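Local atomic coordinates of phosphoribosylamine--glycine ligase (Thermotoga maritima, PDB entry 1VKZ), a protein that catalyses the ATP-dependent joining of glycine to 5-phosphoribosylamine, giving glycinamide ribonucleotide in the de novo pathway of purine biosynthesis. Residues L376-T381 with E394-V399; I298-P303 with G326-V331. All blocks are in the same frame, centred on the assembly; numbering follows the deposited sequence.

Contact 1: residues L376-T381 with E394-V399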
loop_
_atom_site.group_PDB
_atom_site.type_symbol
_atom_site.label_atom_id
_atom_site.label_comp_id
_atom_site.label_asym_id
_atom_site.label_seq_id
_atom_site.Cartn_x
_atom_site.Cartn_y
_atom_site.Cartn_z
ATOM N N LEU A 376 5.758 -8.284 -12.579
ATOM C CA LEU A 376 6.921 -7.404 -12.571
ATOM C C LEU A 376 6.545 -5.937 -12.485
ATOM O O LEU A 376 5.524 -5.502 -13.014
ATOM C CB LEU A 376 7.759 -7.585 -13.852
ATOM C CG LEU A 376 8.248 -9.003 -14.093
ATOM C CD1 LEU A 376 8.484 -9.278 -15.558
ATOM C CD2 LEU A 376 9.513 -9.275 -13.303
ATOM N N HIS A 377 7.461 -5.177 -11.897
ATOM C CA HIS A 377 7.434 -3.751 -11.928
ATOM C C HIS A 377 8.594 -3.298 -12.793
ATOM O O HIS A 377 9.739 -3.509 -12.446
ATOM C CB HIS A 377 7.521 -3.262 -10.506
ATOM C CG HIS A 377 6.429 -3.813 -9.655
ATOM N ND1 HIS A 377 5.375 -3.046 -9.214
ATOM C CD2 HIS A 377 6.184 -5.075 -9.231
ATOM C CE1 HIS A 377 4.546 -3.805 -8.521
ATOM N NE2 HIS A 377 5.017 -5.040 -8.510
ATOM N N CYS A 378 8.278 -2.687 -13.943
ATOM C CA CYS A 378 9.284 -2.064 -14.803
ATOM C C CYS A 378 9.486 -0.574 -14.489
ATOM O O CYS A 378 8.559 0.228 -14.576
ATOM C CB CYS A 378 8.905 -2.255 -16.246
ATOM S SG CYS A 378 9.022 -3.981 -16.745
HETATM N N MSE A 379 10.691 -0.216 -14.065
HETATM C CA MSE A 379 10.960 1.155 -13.628
HETATM C C MSE A 379 11.628 1.946 -14.749
HETATM O O MSE A 379 12.504 1.442 -15.444
HETATM C CB MSE A 379 11.863 1.205 -12.377
HETATM C CG MSE A 379 11.448 0.289 -11.210
HETATM SE SE MSE A 379 9.659 0.690 -10.487
HETATM C CE MSE A 379 8.767 -0.473 -11.346
ATOM N N GLY A 380 11.181 3.190 -14.900
ATOM C CA GLY A 380 11.831 4.165 -15.716
ATOM C C GLY A 380 12.222 5.298 -14.813
ATOM O O GLY A 380 11.535 5.566 -13.844
ATOM N N THR A 381 13.338 5.960 -15.141
ATOM C CA THR A 381 13.820 7.110 -14.385
ATOM C C THR A 381 14.247 8.195 -15.352
ATOM O O THR A 381 14.644 7.901 -16.455
ATOM C CB THR A 381 15.033 6.720 -13.494
ATOM O OG1 THR A 381 16.043 6.093 -14.293
ATOM C CG2 THR A 381 14.664 5.676 -12.462
ATOM N N GLU A 394 9.897 1.406 -22.534
ATOM C CA GLU A 394 10.961 0.769 -23.299
ATOM C C GLU A 394 11.364 -0.553 -22.655
ATOM O O GLU A 394 11.582 -1.556 -23.338
ATOM C CB GLU A 394 12.188 1.698 -23.419
ATOM C CG GLU A 394 12.062 2.854 -24.423
ATOM C CD GLU A 394 13.130 3.947 -24.216
ATOM O OE1 GLU A 394 14.125 3.694 -23.495
ATOM O OE2 GLU A 394 12.993 5.072 -24.769
ATOM N N LEU A 395 11.435 -0.559 -21.328
ATOM C CA LEU A 395 11.741 -1.783 -20.586
ATOM C C LEU A 395 10.577 -2.772 -20.645
ATOM O O LEU A 395 10.780 -3.953 -20.873
ATOM C CB LEU A 395 12.118 -1.481 -19.130
ATOM C CG LEU A 395 12.566 -2.660 -18.270
ATOM C CD1 LEU A 395 13.567 -3.497 -18.981
ATOM C CD2 LEU A 395 13.130 -2.176 -16.937
ATOM N N ALA A 396 9.356 -2.308 -20.469
ATOM C CA ALA A 396 8.236 -3.236 -20.468
ATOM C C ALA A 396 8.108 -3.998 -21.826
ATOM O O ALA A 396 7.729 -5.192 -21.850
ATOM C CB ALA A 396 6.941 -2.507 -20.100
ATOM N N GLU A 397 8.452 -3.316 -22.932
ATOM C CA GLU A 397 8.468 -3.928 -24.267
ATOM C C GLU A 397 9.546 -5.013 -24.388
ATOM O O GLU A 397 9.387 -5.937 -25.176
ATOM C CB GLU A 397 8.694 -2.873 -25.364
ATOM C CG GLU A 397 7.676 -1.730 -25.429
ATOM C CD GLU A 397 8.260 -0.438 -26.025
ATOM O OE1 GLU A 397 9.085 -0.536 -26.967
ATOM O OE2 GLU A 397 7.906 0.679 -25.567
ATOM N N LYS A 398 10.637 -4.899 -23.624
ATOM C CA LYS A 398 11.727 -5.903 -23.654
ATOM C C LYS A 398 11.412 -7.144 -22.826
ATOM O O LYS A 398 12.083 -8.172 -22.924
ATOM C CB LYS A 398 13.038 -5.317 -23.118
ATOM C CG LYS A 398 13.734 -4.321 -24.028
ATOM C CD LYS A 398 15.177 -4.070 -23.538
ATOM C CE LYS A 398 15.874 -2.964 -24.319
ATOM N NZ LYS A 398 15.198 -1.648 -24.103
ATOM N N VAL A 399 10.394 -7.033 -21.991
ATOM C CA VAL A 399 10.089 -8.060 -21.009
ATOM C C VAL A 399 8.897 -8.820 -21.557
ATOM O O VAL A 399 7.908 -8.189 -21.941
ATOM C CB VAL A 399 9.772 -7.438 -19.623
ATOM C CG1 VAL A 399 9.314 -8.508 -18.659
ATOM C CG2 VAL A 399 10.981 -6.749 -19.048
#
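The sulfur of Cys378 sits in a shallow apolar seat on the last turn of helix 385-398, and around it strand 374-382 packs against the helix that follows it in the chain. SG lies beside the backbone N of its own residue and anti to the carbonyl carbon (chi1 -68°), which sends it straight at the helix. There Cys378 SG touches Ala396 CA at 3.9 Å, with Leu395 CG and Val399 CG2 similarly close. The short side chain of Ala396 is consistent with the close approach of the backbones, its CA lying 5.9 Å from Cys378 CA. The tightest point is two residues back along the strand, at Leu376, which meets Val399 tip to tip with Leu376 CD1 and Val399 CG1 only 3.3 Å apart, shorter than a normal methyl contact. Toward Thr381 the packing loosens: Leu395 CD2 rests 4.0 Å from the carbonyl O of Met379, whose selenium-bearing side chain leaves from the other face of the strand. On the helix Glu394, Glu397 and Lys398 point to the exposed side. Strand and helix run roughly antiparallel, at 145° with axes 7.9 Å apart, and together form a beta-alpha unit of the C domain. Lys404 NZ is hydrogen-bonded to the carbonyl oxygens of Ala396 and Val399. Leu333 of strand 327-334 meets Cys378 and Val399, while Ile356 of strand 356-364 touches Leu376 and Leu395, so both neighbouring strands share this helix-covered face of the sheet.

Contact 2: residues I298-P303 with G326-V331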
loop_
_atom_site.group_PDB
_atom_site.type_symbol
_atom_site.label_atom_id
_atom_site.label_comp_id
_atom_site.label_asym_id
_atom_site.label_seq_id
_atom_site.Cartn_x
_atom_site.Cartn_y
_atom_site.Cartn_z
ATOM N N ILE A 298 8.716 5.516 -4.790
ATOM C CA ILE A 298 9.297 6.306 -3.718
ATOM C C ILE A 298 10.744 5.906 -3.535
ATOM O O ILE A 298 11.626 6.731 -3.519
ATOM C CB ILE A 298 8.490 6.107 -2.400
ATOM C CG1 ILE A 298 7.098 6.753 -2.516
ATOM C CG2 ILE A 298 9.245 6.704 -1.205
ATOM C CD1 ILE A 298 5.986 6.227 -1.463
ATOM N N VAL A 299 10.980 4.616 -3.402
ATOM C CA VAL A 299 12.331 4.066 -3.242
ATOM C C VAL A 299 13.258 4.432 -4.405
ATOM O O VAL A 299 14.413 4.782 -4.205
ATOM C CB VAL A 299 12.247 2.530 -3.079
ATOM C CG1 VAL A 299 13.592 1.888 -3.132
ATOM C CG2 VAL A 299 11.555 2.181 -1.748
ATOM N N THR A 300 12.741 4.358 -5.626
ATOM C CA THR A 300 13.552 4.654 -6.790
ATOM C C THR A 300 13.844 6.123 -6.826
ATOM O O THR A 300 14.795 6.509 -7.438
ATOM C CB THR A 300 12.857 4.237 -8.098
ATOM O OG1 THR A 300 12.549 2.852 -8.060
ATOM C CG2 THR A 300 13.805 4.339 -9.277
ATOM N N LEU A 301 13.032 6.947 -6.163
ATOM C CA LEU A 301 13.278 8.399 -6.158
ATOM C C LEU A 301 14.409 8.841 -5.236
ATOM O O LEU A 301 14.983 9.892 -5.456
ATOM C CB LEU A 301 12.008 9.177 -5.809
ATOM C CG LEU A 301 10.943 9.214 -6.903
ATOM C CD1 LEU A 301 9.640 9.785 -6.354
ATOM C CD2 LEU A 301 11.413 10.007 -8.117
ATOM N N ASN A 302 14.708 8.057 -4.200
ATOM C CA ASN A 302 15.866 8.315 -3.306
ATOM C C ASN A 302 16.177 7.156 -2.368
ATOM O O ASN A 302 15.816 7.215 -1.207
ATOM C CB ASN A 302 15.632 9.553 -2.428
ATOM C CG ASN A 302 16.881 9.967 -1.682
ATOM O OD1 ASN A 302 17.906 9.315 -1.802
ATOM N ND2 ASN A 302 16.802 11.045 -0.911
ATOM N N PRO A 303 16.854 6.124 -2.850
ATOM C CA PRO A 303 17.094 4.918 -2.067
ATOM C C PRO A 303 17.829 5.173 -0.751
ATOM O O PRO A 303 17.491 4.591 0.284
ATOM C CB PRO A 303 17.993 4.088 -2.986
ATOM C CG PRO A 303 17.686 4.554 -4.312
ATOM C CD PRO A 303 17.450 6.014 -4.185
ATOM N N GLY A 326 14.705 13.483 -9.357
ATOM C CA GLY A 326 14.186 13.165 -10.667
ATOM C C GLY A 326 12.786 12.634 -10.556
ATOM O O GLY A 326 12.100 12.951 -9.614
ATOM N N PHE A 327 12.384 11.840 -11.543
ATOM C CA PHE A 327 11.071 11.236 -11.605
ATOM C C PHE A 327 11.202 9.729 -11.778
ATOM O O PHE A 327 12.107 9.238 -12.437
ATOM C CB PHE A 327 10.288 11.810 -12.774
ATOM C CG PHE A 327 9.931 13.268 -12.631
ATOM C CD1 PHE A 327 10.799 14.260 -13.061
ATOM C CD2 PHE A 327 8.707 13.644 -12.114
ATOM C CE1 PHE A 327 10.455 15.606 -12.951
ATOM C CE2 PHE A 327 8.367 14.992 -11.981
ATOM C CZ PHE A 327 9.235 15.967 -12.403
ATOM N N ALA A 328 10.284 8.995 -11.171
ATOM C CA ALA A 328 10.212 7.546 -11.335
ATOM C C ALA A 328 8.821 7.137 -11.889
ATOM O O ALA A 328 7.795 7.740 -11.538
ATOM C CB ALA A 328 10.512 6.859 -10.009
ATOM N N VAL A 329 8.811 6.163 -12.805
ATOM C CA VAL A 329 7.589 5.608 -13.336
ATOM C C VAL A 329 7.664 4.109 -13.111
ATOM O O VAL A 329 8.682 3.461 -13.395
ATOM C CB VAL A 329 7.377 5.952 -14.850
ATOM C CG1 VAL A 329 6.211 5.182 -15.462
ATOM C CG2 VAL A 329 7.110 7.425 -15.033
ATOM N N ASP A 330 6.578 3.554 -12.603
ATOM C CA ASP A 330 6.432 2.112 -12.452
ATOM C C ASP A 330 5.359 1.648 -13.434
ATOM O O ASP A 330 4.220 2.062 -13.311
ATOM C CB ASP A 330 6.013 1.827 -10.997
ATOM C CG ASP A 330 5.878 0.346 -10.673
ATOM O OD1 ASP A 330 6.036 -0.521 -11.576
ATOM O OD2 ASP A 330 5.620 -0.030 -9.498
ATOM N N VAL A 331 5.729 0.838 -14.425
ATOM C CA VAL A 331 4.756 0.159 -15.237
ATOM C C VAL A 331 4.697 -1.268 -14.708
ATOM O O VAL A 331 5.676 -1.996 -14.776
ATOM C CB VAL A 331 5.070 0.159 -16.786
ATOM C CG1 VAL A 331 4.136 -0.802 -17.541
ATOM C CG2 VAL A 331 4.953 1.535 -17.386
#
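This is a helix-on-sheet contact in which a leucine methyl from the C-terminal turn of helix 294-301 packs on the backbone and the alanine at the start of strand 327-334. Leu301 does most of the work. Its CG is anti to the carbonyl carbon (chi1 -73°) and its CD1 anti to CA (chi2 170°), leaving CD2 as the branch turned onto the strand. Leu301 CD2 thus lies over the backbone at the strand's entry, 3.4 Å from both Gly326 O and Ala328 N. Leu301 CD2 is also 3.8 Å from Ala328 CB, which points toward the helix. Thr300 CB meets the same Ala328 CB at 4.0 Å, from a different direction, while the Thr300 hydroxyl turns back to the carbonyl O of Glu296 one turn earlier. The arrangement is a helix laid on one face of an antiparallel sheet, with Val297 also touching Ala328; helix 385-398 covers the opposite face, where Val329 meets Ala388 and Ala392. Past Leu301 the chain turns directly into helix 303-315, with Asn302 as its N-cap: OD1 accepts from Gly305 N, and ND2 makes a weak bond to Glu323 O.

Overall arrangement
The two contacts lie on opposite faces of one antiparallel sheet, their centres 13 Å apart, and follow each other along the chain. Strands 327-334 and 374-382 are neighbours in it, paired by probable hydrogen bonds from Cys378 N to Val331 O (2.8 Å) and from Gly380 N to Val329 O (2.9 Å). On the face of contact 2, Thr381 CG2 packs 3.6 Å from Thr300 CG2, and His377 ND1 is hydrogen-bonded to Asp330 OD2. Contact 1 lies away from the predicted ATP and Mg(2+) sites; contact 2 is nearer, with the side chain of Leu301 about 11 Å from that of Ser198, which belongs to the predicted ATP-binding region.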